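Local coordinates for protein cytochrome c (Pseudomonas aeruginosa, PDB 6RTE) that acts as the dihydro-heme d1 dehydrogenase NirN of heme d1 biosynthesis, an oxidoreductase that carries heme c and an eight-bladed beta-propeller, at residues Ala134-Arg139 with Leu207-Val212; Ser126-His131 with Val213-Ala218; Asp322-Leu327 with Val338-Ser343; Ser281-Leu286 with Asp315-Ser320; Arg442-Lys447 with Leu463-Arg468. All blocks are in the same frame, centred on the assembly; numbering follows the deposited sequence.

Interaction 1 (Ala134-Arg139 with Leu207-Val212); sequences ATLPSR and LYNLKV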
# COMPACT_ATOMS: atom_id res chain seq x y z
N ALA A 134 -3.75 4.69 -26.82
CA ALA A 134 -3.75 5.26 -28.17
C ALA A 134 -5.13 5.20 -28.82
O ALA A 134 -5.44 6.01 -29.70
CB ALA A 134 -2.73 4.54 -29.05
N THR A 135 -5.97 4.24 -28.40
CA THR A 135 -7.28 4.06 -29.01
C THR A 135 -8.40 4.78 -28.26
O THR A 135 -9.55 4.70 -28.68
CB THR A 135 -7.65 2.57 -29.10
OG1 THR A 135 -7.85 2.05 -27.78
CG2 THR A 135 -6.54 1.78 -29.80
N LEU A 136 -8.09 5.46 -27.16
CA LEU A 136 -9.15 6.05 -26.36
C LEU A 136 -9.12 7.57 -26.45
O LEU A 136 -8.04 8.17 -26.43
CB LEU A 136 -9.02 5.65 -24.89
CG LEU A 136 -9.19 4.17 -24.53
CD1 LEU A 136 -8.79 3.94 -23.09
CD2 LEU A 136 -10.63 3.71 -24.76
N PRO A 137 -10.29 8.21 -26.50
CA PRO A 137 -10.31 9.68 -26.43
C PRO A 137 -9.79 10.15 -25.08
O PRO A 137 -9.68 9.38 -24.12
CB PRO A 137 -11.79 10.04 -26.65
CG PRO A 137 -12.56 8.80 -26.37
CD PRO A 137 -11.64 7.62 -26.48
N SER A 138 -9.42 11.43 -25.02
CA SER A 138 -8.76 11.98 -23.84
C SER A 138 -9.66 12.94 -23.06
O SER A 138 -9.19 13.86 -22.39
CB SER A 138 -7.45 12.67 -24.24
OG SER A 138 -6.45 11.70 -24.53
N ARG A 139 -10.95 12.71 -23.12
CA ARG A 139 -11.95 13.53 -22.47
C ARG A 139 -12.64 12.74 -21.37
O ARG A 139 -12.98 11.58 -21.59
CB ARG A 139 -12.97 14.00 -23.52
CG ARG A 139 -14.30 14.46 -22.98
CD ARG A 139 -15.27 14.76 -24.12
NE ARG A 139 -16.33 15.65 -23.65
CZ ARG A 139 -16.38 16.96 -23.89
NH1 ARG A 139 -15.45 17.55 -24.63
NH2 ARG A 139 -17.39 17.67 -23.40
N LEU A 207 -9.08 6.77 -15.72
CA LEU A 207 -10.24 7.34 -15.04
C LEU A 207 -11.14 8.09 -16.00
O LEU A 207 -12.37 8.11 -15.81
CB LEU A 207 -9.79 8.26 -13.91
CG LEU A 207 -9.18 7.58 -12.68
CD1 LEU A 207 -8.45 8.60 -11.81
CD2 LEU A 207 -10.25 6.85 -11.88
N TYR A 208 -10.58 8.72 -17.04
CA TYR A 208 -11.41 9.48 -17.96
C TYR A 208 -12.37 8.58 -18.73
O TYR A 208 -13.52 8.96 -18.98
CB TYR A 208 -10.57 10.28 -18.95
CG TYR A 208 -9.85 11.47 -18.38
CD1 TYR A 208 -9.85 11.72 -17.01
CD2 TYR A 208 -9.15 12.34 -19.21
CE1 TYR A 208 -9.17 12.79 -16.48
CE2 TYR A 208 -8.47 13.42 -18.69
CZ TYR A 208 -8.49 13.65 -17.32
OH TYR A 208 -7.82 14.72 -16.79
N ASN A 209 -11.91 7.41 -19.15
CA ASN A 209 -12.76 6.51 -19.92
C ASN A 209 -13.33 5.37 -19.09
O ASN A 209 -14.09 4.56 -19.62
CB ASN A 209 -11.99 5.96 -21.11
CG ASN A 209 -11.79 7.02 -22.20
OD1 ASN A 209 -12.70 7.30 -22.97
ND2 ASN A 209 -10.61 7.61 -22.24
N LEU A 210 -13.00 5.32 -17.80
CA LEU A 210 -13.48 4.28 -16.89
C LEU A 210 -13.24 2.89 -17.48
O LEU A 210 -14.13 2.05 -17.58
CB LEU A 210 -14.96 4.50 -16.55
CG LEU A 210 -15.23 5.89 -15.94
CD1 LEU A 210 -16.73 6.14 -15.76
CD2 LEU A 210 -14.50 6.07 -14.60
N LYS A 211 -11.98 2.65 -17.87
CA LYS A 211 -11.60 1.40 -18.52
C LYS A 211 -10.24 0.94 -18.05
O LYS A 211 -9.34 1.76 -17.81
CB LYS A 211 -11.57 1.57 -20.05
CG LYS A 211 -12.96 1.59 -20.69
CD LYS A 211 -12.86 1.94 -22.16
CE LYS A 211 -14.24 1.96 -22.81
NZ LYS A 211 -14.93 0.66 -22.61
N VAL A 212 -10.09 -0.38 -17.91
CA VAL A 212 -8.78 -0.98 -17.75
C VAL A 212 -8.01 -0.82 -19.06
O VAL A 212 -8.49 -1.23 -20.12
CB VAL A 212 -8.90 -2.46 -17.35
CG1 VAL A 212 -7.53 -3.10 -17.28
CG2 VAL A 212 -9.62 -2.62 -16.01
O HOH W 1 -13.02 9.92 -23.46
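Asn209 and Pro137 form the polar centre. Asn209 ND2 donates to Pro137 O at 2.7 Å, with an N-H...O angle of 164°. The acceptor lies in the plane of the amide, while the donor is tilted a little from the carbonyl plane. Asn209 CG is anti to the carbonyl carbon, beside the backbone N (chi1 -73°), and from there its amide reaches Pro137. Asn209 OD1 accepts a hydrogen bond from water 1 at 2.7 Å. The same water donates to Arg139 O at 2.5 Å, so the amide also holds the loop through water. Pro137 CD lies 3.7 Å from Asn209 OD1, and Leu136 CB sits the same distance from Asn209 ND2. Leu136 CD2 meets Lys211 CD at 3.9 Å. The Tyr208 ring turns an edge to Ser138 O, which is 3.5 Å from its CD2. Behind this first shell, Asp206 OD2 takes a second bond from Asn209 ND2, and Ser138 OG bonds to Arg191. Leu210 and Lys211 form a G1 beta bulge opposite Asp206, in the hairpin between strands 201-206 and 211-217. With ND2 bonded to two acceptors and OD1 to a water, the rotation of the amide is fixed, and it ties the loop to the hairpin turn.

Interaction 2 (Ser126-His131 with Val213-Ala218); sequences SQVQPH and VAEVRA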
# COMPACT_ATOMS: atom_id res chain seq x y z
N SER A 126 2.69 -12.22 -19.85
CA SER A 126 1.50 -11.93 -19.05
C SER A 126 0.81 -10.62 -19.44
O SER A 126 -0.32 -10.40 -19.00
CB SER A 126 1.88 -11.87 -17.57
OG SER A 126 2.57 -10.66 -17.27
N GLN A 127 1.45 -9.75 -20.22
CA GLN A 127 0.86 -8.45 -20.52
C GLN A 127 -0.43 -8.62 -21.32
O GLN A 127 -0.48 -9.37 -22.30
CB GLN A 127 1.85 -7.57 -21.32
CG GLN A 127 1.42 -6.10 -21.44
CD GLN A 127 2.09 -5.39 -22.61
OE1 GLN A 127 2.70 -6.02 -23.47
NE2 GLN A 127 1.97 -4.06 -22.65
N VAL A 128 -1.49 -7.92 -20.89
CA VAL A 128 -2.72 -7.79 -21.68
C VAL A 128 -3.04 -6.31 -21.80
O VAL A 128 -2.64 -5.50 -20.95
CB VAL A 128 -3.91 -8.56 -21.06
CG1 VAL A 128 -3.68 -10.07 -21.18
CG2 VAL A 128 -4.12 -8.17 -19.61
N GLN A 129 -3.76 -5.95 -22.86
CA GLN A 129 -4.03 -4.54 -23.18
C GLN A 129 -5.44 -4.42 -23.73
O GLN A 129 -5.64 -4.22 -24.93
CB GLN A 129 -3.02 -4.00 -24.19
CG GLN A 129 -1.60 -3.86 -23.72
CD GLN A 129 -0.75 -3.18 -24.77
OE1 GLN A 129 -0.85 -1.98 -24.99
NE2 GLN A 129 0.07 -3.97 -25.46
N PRO A 130 -6.45 -4.52 -22.87
CA PRO A 130 -7.84 -4.50 -23.38
C PRO A 130 -8.25 -3.19 -24.03
O PRO A 130 -9.07 -3.20 -24.95
CB PRO A 130 -8.68 -4.81 -22.13
CG PRO A 130 -7.80 -4.54 -20.98
CD PRO A 130 -6.39 -4.82 -21.43
N HIS A 131 -7.73 -2.05 -23.57
CA HIS A 131 -8.11 -0.74 -24.10
C HIS A 131 -6.87 0.14 -24.16
O HIS A 131 -6.64 0.98 -23.27
CB HIS A 131 -9.20 -0.08 -23.25
CG HIS A 131 -10.45 -0.89 -23.13
ND1 HIS A 131 -10.72 -1.68 -22.03
CD2 HIS A 131 -11.49 -1.06 -23.97
CE1 HIS A 131 -11.88 -2.29 -22.20
NE2 HIS A 131 -12.37 -1.92 -23.37
N VAL A 213 -6.82 -0.24 -18.98
CA VAL A 213 -5.97 -0.03 -20.15
C VAL A 213 -5.07 -1.24 -20.38
O VAL A 213 -4.97 -1.76 -21.50
CB VAL A 213 -5.12 1.25 -19.95
CG1 VAL A 213 -4.03 1.35 -21.02
CG2 VAL A 213 -6.03 2.48 -19.94
N ALA A 214 -4.38 -1.68 -19.33
CA ALA A 214 -3.43 -2.77 -19.46
C ALA A 214 -3.25 -3.43 -18.09
O ALA A 214 -3.54 -2.83 -17.05
CB ALA A 214 -2.09 -2.28 -20.00
N GLU A 215 -2.74 -4.66 -18.13
CA GLU A 215 -2.31 -5.35 -16.93
C GLU A 215 -1.09 -6.19 -17.27
O GLU A 215 -0.92 -6.66 -18.40
CB GLU A 215 -3.39 -6.27 -16.35
CG GLU A 215 -4.71 -5.57 -16.01
CD GLU A 215 -5.64 -6.49 -15.23
OE1 GLU A 215 -6.34 -7.30 -15.88
OE2 GLU A 215 -5.65 -6.42 -13.98
N VAL A 216 -0.23 -6.39 -16.27
CA VAL A 216 0.96 -7.21 -16.43
C VAL A 216 1.24 -7.82 -15.07
O VAL A 216 0.88 -7.27 -14.03
CB VAL A 216 2.15 -6.39 -16.99
CG1 VAL A 216 2.77 -5.46 -15.94
CG2 VAL A 216 3.21 -7.30 -17.61
N ARG A 217 1.82 -9.01 -15.08
CA ARG A 217 2.26 -9.65 -13.84
C ARG A 217 3.76 -9.41 -13.71
O ARG A 217 4.56 -10.02 -14.42
CB ARG A 217 1.95 -11.14 -13.81
CG ARG A 217 2.21 -11.71 -12.40
CD ARG A 217 1.88 -13.21 -12.27
NE ARG A 217 1.84 -13.54 -10.86
CZ ARG A 217 1.62 -14.76 -10.37
NH1 ARG A 217 1.45 -15.78 -11.19
NH2 ARG A 217 1.60 -14.93 -9.06
N ALA A 218 4.12 -8.54 -12.78
CA ALA A 218 5.51 -8.13 -12.60
C ALA A 218 6.30 -9.05 -11.68
O ALA A 218 7.53 -9.05 -11.75
CB ALA A 218 5.54 -6.70 -12.05
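Strand 211-217 lies at the end of its propeller sheet, and the irregular segment 126-131 runs antiparallel along its outer edge. The two share a single antiparallel bridge, the hydrogen-bonded pair Val128 and Glu215. Val128 N donates to Glu215 O at 2.8 Å, and Glu215 N returns a bond to Val128 O at 2.9 Å. Each carbonyl also takes a CA-H...O contact: Gln127 CA lies 3.3 Å from Glu215 O, and Ala214 CA lies 3.2 Å from Val128 O. Val128 CG2 and Glu215 CB lie side by side, 3.8 Å apart. At one end a side chain replaces the backbone acceptor. Arg217 N donates to Ser126 OG at 2.8 Å, nearly straight at 163°. With chi1 at 75°, OG sits between the backbone N and carbonyl carbon of Ser126, where it also bonds to Ile123 O and touches Val216 CG2. At the other end the bond from His131 N to Val213 O is weak. A classic beta bulge at Val213-Ala214, opposite Leu204, interrupts the strand here. The Arg217 guanidinium leads away to Asp199 O, to Leu56 O in the cytochrome part of the chain, and to a cation-pi contact with Trp118. Thr203 and Arg177 hold the Glu215 carboxylate. Backbone and serine bonds thus lay the linker after helix 120-126 along the edge strand of a propeller blade, while the charged groups of Glu215 and Arg217 are bonded elsewhere.

Interaction 3 (Asp322-Leu327 with Val338-Ser343); sequences DYRYLL and VIELDS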
# COMPACT_ATOMS: atom_id res chain seq x y z
N ASP A 322 11.21 18.72 1.84
CA ASP A 322 12.09 19.07 0.73
C ASP A 322 12.82 17.86 0.13
O ASP A 322 13.65 18.04 -0.76
CB ASP A 322 13.12 20.10 1.19
CG ASP A 322 14.14 19.52 2.17
OD1 ASP A 322 13.93 18.40 2.67
OD2 ASP A 322 15.17 20.19 2.42
N TYR A 323 12.53 16.65 0.62
CA TYR A 323 13.13 15.41 0.15
C TYR A 323 14.65 15.38 0.30
O TYR A 323 15.31 14.52 -0.29
CB TYR A 323 12.73 15.12 -1.31
CG TYR A 323 11.29 14.72 -1.45
CD1 TYR A 323 10.29 15.68 -1.57
CD2 TYR A 323 10.92 13.39 -1.43
CE1 TYR A 323 8.97 15.32 -1.68
CE2 TYR A 323 9.59 13.02 -1.54
CZ TYR A 323 8.62 13.99 -1.66
OH TYR A 323 7.29 13.66 -1.78
N ARG A 324 15.22 16.28 1.10
CA ARG A 324 16.65 16.20 1.37
C ARG A 324 16.96 15.12 2.41
O ARG A 324 18.04 14.53 2.38
CB ARG A 324 17.19 17.55 1.86
CG ARG A 324 17.68 18.44 0.72
CD ARG A 324 18.43 19.67 1.24
NE ARG A 324 19.67 19.32 1.94
CZ ARG A 324 19.90 19.51 3.24
NH1 ARG A 324 18.97 20.06 4.02
NH2 ARG A 324 21.06 19.15 3.77
N TYR A 325 16.03 14.84 3.31
CA TYR A 325 16.25 13.87 4.37
C TYR A 325 15.26 12.73 4.26
O TYR A 325 14.11 12.90 3.85
CB TYR A 325 16.16 14.52 5.75
CG TYR A 325 17.19 15.59 5.95
CD1 TYR A 325 18.50 15.26 6.27
CD2 TYR A 325 16.87 16.93 5.78
CE1 TYR A 325 19.45 16.24 6.43
CE2 TYR A 325 17.81 17.91 5.95
CZ TYR A 325 19.10 17.57 6.27
OH TYR A 325 20.05 18.56 6.43
N LEU A 326 15.75 11.55 4.64
CA LEU A 326 14.97 10.33 4.67
C LEU A 326 14.92 9.86 6.11
O LEU A 326 15.96 9.76 6.77
CB LEU A 326 15.60 9.29 3.74
CG LEU A 326 15.12 7.86 3.70
CD1 LEU A 326 15.55 7.26 2.37
CD2 LEU A 326 15.69 7.05 4.85
N LEU A 327 13.71 9.61 6.62
CA LEU A 327 13.52 9.11 7.97
C LEU A 327 13.10 7.65 7.87
O LEU A 327 12.06 7.33 7.29
CB LEU A 327 12.47 9.92 8.72
CG LEU A 327 12.82 11.38 9.00
CD1 LEU A 327 12.61 12.24 7.75
CD2 LEU A 327 12.00 11.91 10.16
N VAL A 338 17.71 9.35 10.75
CA VAL A 338 17.64 10.43 9.76
C VAL A 338 18.89 10.36 8.90
O VAL A 338 20.01 10.54 9.39
CB VAL A 338 17.52 11.80 10.43
CG1 VAL A 338 17.39 12.90 9.38
CG2 VAL A 338 16.32 11.83 11.37
N ILE A 339 18.70 10.11 7.61
CA ILE A 339 19.78 10.04 6.63
C ILE A 339 19.61 11.19 5.65
O ILE A 339 18.49 11.54 5.27
CB ILE A 339 19.77 8.69 5.88
CG1 ILE A 339 20.25 7.57 6.80
CG2 ILE A 339 20.63 8.78 4.61
CD1 ILE A 339 20.18 6.19 6.18
N GLU A 340 20.73 11.79 5.25
CA GLU A 340 20.74 12.75 4.16
C GLU A 340 20.88 11.98 2.85
O GLU A 340 21.72 11.08 2.74
CB GLU A 340 21.87 13.75 4.31
CG GLU A 340 21.81 14.87 3.29
CD GLU A 340 22.75 16.01 3.62
OE1 GLU A 340 23.54 15.88 4.58
OE2 GLU A 340 22.69 17.04 2.91
N LEU A 341 20.06 12.33 1.86
CA LEU A 341 19.96 11.51 0.65
C LEU A 341 21.20 11.63 -0.22
O LEU A 341 21.76 10.61 -0.66
CB LEU A 341 18.71 11.89 -0.14
CG LEU A 341 17.51 10.95 0.01
CD1 LEU A 341 16.39 11.36 -0.92
CD2 LEU A 341 17.90 9.50 -0.25
N ASP A 342 21.65 12.85 -0.49
CA ASP A 342 22.84 13.07 -1.32
C ASP A 342 24.00 12.20 -0.85
O ASP A 342 24.37 11.23 -1.51
CB ASP A 342 23.26 14.54 -1.29
CG ASP A 342 22.21 15.46 -1.85
OD1 ASP A 342 21.35 14.97 -2.60
OD2 ASP A 342 22.25 16.66 -1.53
N SER A 343 24.57 12.56 0.30
CA SER A 343 25.76 11.89 0.81
C SER A 343 25.45 10.55 1.47
O SER A 343 26.37 9.75 1.67
CB SER A 343 26.46 12.80 1.82
OG SER A 343 25.54 13.27 2.79
O HOH W 2 20.34 15.16 0.64
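Glu340 reaches across the hairpin of strands 325-330 and 336-340 to Tyr325 and Arg324. Its CB lies 4.1 Å from Tyr325 CE1. CG, anti to the backbone N at chi1 -173°, passes 3.9 Å from Arg324 O. The extended chain then carries CD toward the guanidinium, and OE2 forms a salt bridge with Arg324 NH2 at 2.8 Å. The two planar groups stand almost at right angles, 88° apart. NH2 meets OE2 from above the carboxylate plane, and the bond is bent to 140°. Arg324 NH1 and NH2 also make weak bonds to Tyr325 OH. Beneath this pair the backbones form an antiparallel ladder, part of one blade of the beta-propeller. Leu326 N donates to Ile339 O at 2.8 Å and Ile339 N to Leu326 O at 2.9 Å, both almost straight. Beyond the strands, Leu341 N donates to Arg324 O at 3.0 Å. Water 2 also donates to Arg324 O and accepts from Asp342 N. Upstream, Asp322 OD1 accepts from Arg324 N in an Asx turn. The salt bridge joins one oxygen and one nitrogen through a bent, out-of-plane bond. Charge attraction probably counts for more than ideal hydrogen bonding, and the tyrosine hydroxyl lends the guanidinium a further, weak hold.

Interaction 4 (Ser281-Leu286 with Asp315-Ser320); sequences SFVVAL and DDFSFS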
# COMPACT_ATOMS: atom_id res chain seq x y z
N SER A 281 13.69 11.00 -9.02
CA SER A 281 14.30 9.71 -8.75
C SER A 281 13.30 8.82 -8.04
O SER A 281 12.36 9.29 -7.40
CB SER A 281 15.56 9.85 -7.89
OG SER A 281 15.19 10.14 -6.55
N PHE A 282 13.53 7.51 -8.17
CA PHE A 282 12.94 6.53 -7.28
C PHE A 282 13.90 6.26 -6.13
O PHE A 282 15.13 6.25 -6.31
CB PHE A 282 12.64 5.22 -8.02
CG PHE A 282 11.53 5.32 -9.03
CD1 PHE A 282 10.23 5.58 -8.64
CD2 PHE A 282 11.78 5.09 -10.38
CE1 PHE A 282 9.20 5.64 -9.57
CE2 PHE A 282 10.76 5.15 -11.32
CZ PHE A 282 9.47 5.42 -10.91
N VAL A 283 13.34 6.02 -4.94
CA VAL A 283 14.10 5.62 -3.77
C VAL A 283 13.58 4.25 -3.33
O VAL A 283 12.36 4.05 -3.26
CB VAL A 283 13.98 6.65 -2.63
CG1 VAL A 283 14.68 6.14 -1.38
CG2 VAL A 283 14.53 8.02 -3.04
N VAL A 284 14.49 3.32 -3.07
CA VAL A 284 14.15 1.92 -2.85
C VAL A 284 14.68 1.48 -1.48
O VAL A 284 15.87 1.64 -1.19
CB VAL A 284 14.72 1.02 -3.96
CG1 VAL A 284 14.35 -0.45 -3.72
CG2 VAL A 284 14.22 1.49 -5.33
N ALA A 285 13.79 0.91 -0.67
CA ALA A 285 14.14 0.30 0.60
C ALA A 285 14.35 -1.19 0.41
O ALA A 285 13.48 -1.87 -0.14
CB ALA A 285 13.05 0.54 1.64
N LEU A 286 15.51 -1.69 0.85
CA LEU A 286 15.87 -3.10 0.70
C LEU A 286 15.78 -3.83 2.04
O LEU A 286 16.34 -3.39 3.05
CB LEU A 286 17.28 -3.23 0.13
CG LEU A 286 17.41 -2.70 -1.29
CD1 LEU A 286 18.85 -2.73 -1.75
CD2 LEU A 286 16.51 -3.48 -2.28
N ASP A 315 14.00 0.34 6.47
CA ASP A 315 12.85 0.39 5.57
C ASP A 315 11.80 1.32 6.20
O ASP A 315 12.07 2.04 7.16
CB ASP A 315 12.31 -1.02 5.29
CG ASP A 315 11.70 -1.67 6.50
OD1 ASP A 315 12.18 -1.40 7.62
OD2 ASP A 315 10.74 -2.45 6.33
N ASP A 316 10.60 1.30 5.63
CA ASP A 316 9.51 2.20 6.03
C ASP A 316 10.00 3.65 6.04
O ASP A 316 10.01 4.33 7.08
CB ASP A 316 8.94 1.79 7.39
CG ASP A 316 7.49 2.20 7.56
OD1 ASP A 316 6.81 2.45 6.53
OD2 ASP A 316 7.01 2.28 8.71
N PHE A 317 10.40 4.12 4.86
CA PHE A 317 10.92 5.47 4.71
C PHE A 317 9.80 6.50 4.87
O PHE A 317 8.67 6.30 4.41
CB PHE A 317 11.55 5.68 3.33
CG PHE A 317 12.69 4.76 2.99
CD1 PHE A 317 13.30 3.96 3.94
CD2 PHE A 317 13.18 4.72 1.70
CE1 PHE A 317 14.35 3.12 3.58
CE2 PHE A 317 14.23 3.91 1.34
CZ PHE A 317 14.83 3.12 2.28
N SER A 318 10.13 7.63 5.51
CA SER A 318 9.41 8.88 5.33
C SER A 318 10.38 9.93 4.81
O SER A 318 11.58 9.89 5.12
CB SER A 318 8.77 9.36 6.64
OG SER A 318 8.31 10.70 6.50
N PHE A 319 9.87 10.88 4.03
CA PHE A 319 10.69 11.94 3.46
C PHE A 319 10.35 13.28 4.08
O PHE A 319 9.18 13.59 4.31
CB PHE A 319 10.52 12.01 1.94
CG PHE A 319 11.01 10.79 1.22
CD1 PHE A 319 12.33 10.68 0.83
CD2 PHE A 319 10.15 9.73 0.96
CE1 PHE A 319 12.80 9.56 0.18
CE2 PHE A 319 10.61 8.59 0.31
CZ PHE A 319 11.93 8.51 -0.08
N SER A 320 11.38 14.08 4.36
CA SER A 320 11.17 15.46 4.76
C SER A 320 10.49 16.21 3.62
O SER A 320 10.53 15.77 2.46
CB SER A 320 12.49 16.12 5.13
OG SER A 320 13.46 15.98 4.11
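The ring of Phe317 lies under Ala285, whose CB sits off-centre over one face. This is a CH-pi contact in outline, though the modelled methyl is too close to the ring for its spacing to be trusted. Val283 meets the same ring at its edge, with Val283 CG1 3.5 Å from Phe317 CE2. Phe317 CG is anti to the carbonyl carbon (chi1 -59°), and the ring rises from its strand toward strand 281-286. Val283 also faces Phe319 from the opposite direction. Phe319 CZ comes within 3.8 Å of Val283 CB, and Val283 CG1 lies at the ring edge, in its plane. Val283 is thus set between the edges of two phenylalanine rings. The strands belong to neighbouring sheets of the beta-propeller. Strand 281-286 is the second of four in the sheet that runs from strand 270-276 to strand 306-309, and strand 317-319 pairs with strand 325-330 in the next one. Their axes pass 9.5 Å apart, a spacing filled by side chains. Leu326 of strand 325-330 touches both Val283 and Phe317, and the Tyr274 ring meets the Phe317 ring. The chain turns a corner at Asp316. Just before it, Asp315 CB packs 4.0 Å from Ala285 CB, while Asp315 OD2 bonds to Ser271 OG.

Interaction 5 (Arg442-Lys447 with Leu463-Arg468); sequences RPSPGK and LSVWDR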
# COMPACT_ATOMS: atom_id res chain seq x y z
N ARG A 442 -16.45 8.34 16.11
CA ARG A 442 -16.73 6.92 16.30
C ARG A 442 -17.84 6.50 15.34
O ARG A 442 -18.99 6.31 15.75
CB ARG A 442 -17.13 6.64 17.75
CG ARG A 442 -17.10 5.17 18.14
CD ARG A 442 -17.36 4.99 19.63
NE ARG A 442 -17.38 3.59 20.03
CZ ARG A 442 -17.76 3.16 21.23
NH1 ARG A 442 -18.15 4.02 22.16
NH2 ARG A 442 -17.75 1.86 21.51
N PRO A 443 -17.51 6.31 14.06
CA PRO A 443 -18.57 6.10 13.06
C PRO A 443 -19.41 4.86 13.31
O PRO A 443 -20.63 4.90 13.15
CB PRO A 443 -17.79 6.02 11.74
CG PRO A 443 -16.42 5.61 12.12
CD PRO A 443 -16.16 6.24 13.46
N SER A 444 -18.78 3.75 13.69
CA SER A 444 -19.49 2.49 13.93
C SER A 444 -18.98 1.91 15.24
O SER A 444 -18.02 1.13 15.26
CB SER A 444 -19.28 1.50 12.78
OG SER A 444 -20.04 1.88 11.65
N PRO A 445 -19.62 2.27 16.37
CA PRO A 445 -19.14 1.77 17.67
C PRO A 445 -18.95 0.26 17.68
O PRO A 445 -19.87 -0.50 17.39
CB PRO A 445 -20.25 2.21 18.64
CG PRO A 445 -20.81 3.44 18.01
CD PRO A 445 -20.76 3.19 16.52
N GLY A 446 -17.74 -0.18 18.02
CA GLY A 446 -17.42 -1.59 18.12
C GLY A 446 -16.65 -2.15 16.94
O GLY A 446 -16.07 -3.24 17.06
N LYS A 447 -16.63 -1.45 15.81
CA LYS A 447 -16.00 -1.94 14.60
C LYS A 447 -14.72 -1.18 14.33
O LYS A 447 -14.52 -0.05 14.79
CB LYS A 447 -16.95 -1.82 13.41
CG LYS A 447 -18.29 -2.47 13.67
CD LYS A 447 -19.03 -2.75 12.39
CE LYS A 447 -20.35 -3.42 12.69
NZ LYS A 447 -21.00 -3.88 11.45
N LEU A 463 -13.91 8.47 6.11
CA LEU A 463 -13.40 7.46 7.04
C LEU A 463 -13.89 6.07 6.64
O LEU A 463 -15.01 5.91 6.13
CB LEU A 463 -13.86 7.76 8.47
CG LEU A 463 -13.12 8.85 9.26
CD1 LEU A 463 -13.09 10.19 8.54
CD2 LEU A 463 -13.75 9.00 10.65
N SER A 464 -13.05 5.06 6.89
CA SER A 464 -13.36 3.68 6.55
C SER A 464 -13.67 2.87 7.80
O SER A 464 -12.88 2.86 8.75
CB SER A 464 -12.20 3.04 5.79
OG SER A 464 -12.08 3.55 4.48
N VAL A 465 -14.81 2.19 7.79
CA VAL A 465 -15.12 1.16 8.78
C VAL A 465 -14.75 -0.18 8.15
O VAL A 465 -15.42 -0.66 7.23
CB VAL A 465 -16.60 1.19 9.20
CG1 VAL A 465 -16.89 0.08 10.21
CG2 VAL A 465 -16.95 2.55 9.77
N TRP A 466 -13.66 -0.79 8.64
CA TRP A 466 -13.05 -1.97 8.03
C TRP A 466 -13.78 -3.22 8.52
O TRP A 466 -13.28 -3.98 9.35
CB TRP A 466 -11.56 -2.06 8.37
CG TRP A 466 -10.68 -0.96 7.88
CD1 TRP A 466 -10.80 0.38 8.13
CD2 TRP A 466 -9.49 -1.11 7.08
NE1 TRP A 466 -9.77 1.07 7.52
CE2 TRP A 466 -8.96 0.18 6.87
CE3 TRP A 466 -8.84 -2.21 6.52
CZ2 TRP A 466 -7.80 0.39 6.13
CZ3 TRP A 466 -7.70 -1.99 5.77
CH2 TRP A 466 -7.19 -0.70 5.59
N ASP A 467 -14.97 -3.45 7.98
CA ASP A 467 -15.80 -4.54 8.47
C ASP A 467 -16.59 -5.12 7.30
O ASP A 467 -16.90 -4.41 6.34
CB ASP A 467 -16.73 -4.06 9.58
CG ASP A 467 -17.46 -5.20 10.28
OD1 ASP A 467 -18.50 -5.65 9.74
OD2 ASP A 467 -17.00 -5.64 11.35
N ARG A 468 -16.89 -6.42 7.38
CA ARG A 468 -17.76 -7.02 6.38
C ARG A 468 -19.04 -6.21 6.24
O ARG A 468 -19.53 -5.96 5.13
CB ARG A 468 -18.08 -8.47 6.75
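The carboxylate of Asp467 has the Lys447 chain over one face, with Lys447 CD 3.6 Å from Asp467 CG. The contact joins two parts of the beta-propeller: the loop that links strands 437-441 and 449-454, and the end of strand 460-465. Ser444 to Lys447 form a type II beta turn, closed by Lys447 N donating to Ser444 O. Gly446 holds the third position of the turn with positive phi (102°). The extended Lys447 chain, its CG anti to the carbonyl carbon (chi1 -53°), runs across the Asp467 side chain. Its NZ forms a long salt bridge to Asp467 OD1 at 3.5 Å. Both ends have partners in Asp469: its O accepts from Lys447 NZ, and its N donates to Asp467 OD1. Below the charges Val465 fills the apolar side. Its CG2 lies 3.9 Å from Pro443 CG, and Val465 CG1 touches Lys447 CB at 3.7 Å.

Overall arrangement
Interactions 1 and 2 share strand 211-217 and lie 15 Å apart between centres. They meet where His131 ND1 is 3.0 Å from Val212 O, a probable hydrogen bond. Together they lay the chain after helix 120-126 along this strand and its hairpin turn. Interaction 2 is near the cytochrome heme: the Arg217 side chain is about 11 Å from heme c. Interactions 3 and 4 are 9 Å apart between centres and use neighbouring strands of one sheet. Leu327 N lies 2.6 Å from Ser318 O, and Tyr325 N lies 2.9 Å from Ser320 OG, both probable hydrogen bonds. Interaction 5 stands apart, its nearest atoms about 14 Å from interaction 4, on the opposite side of the chain's centre.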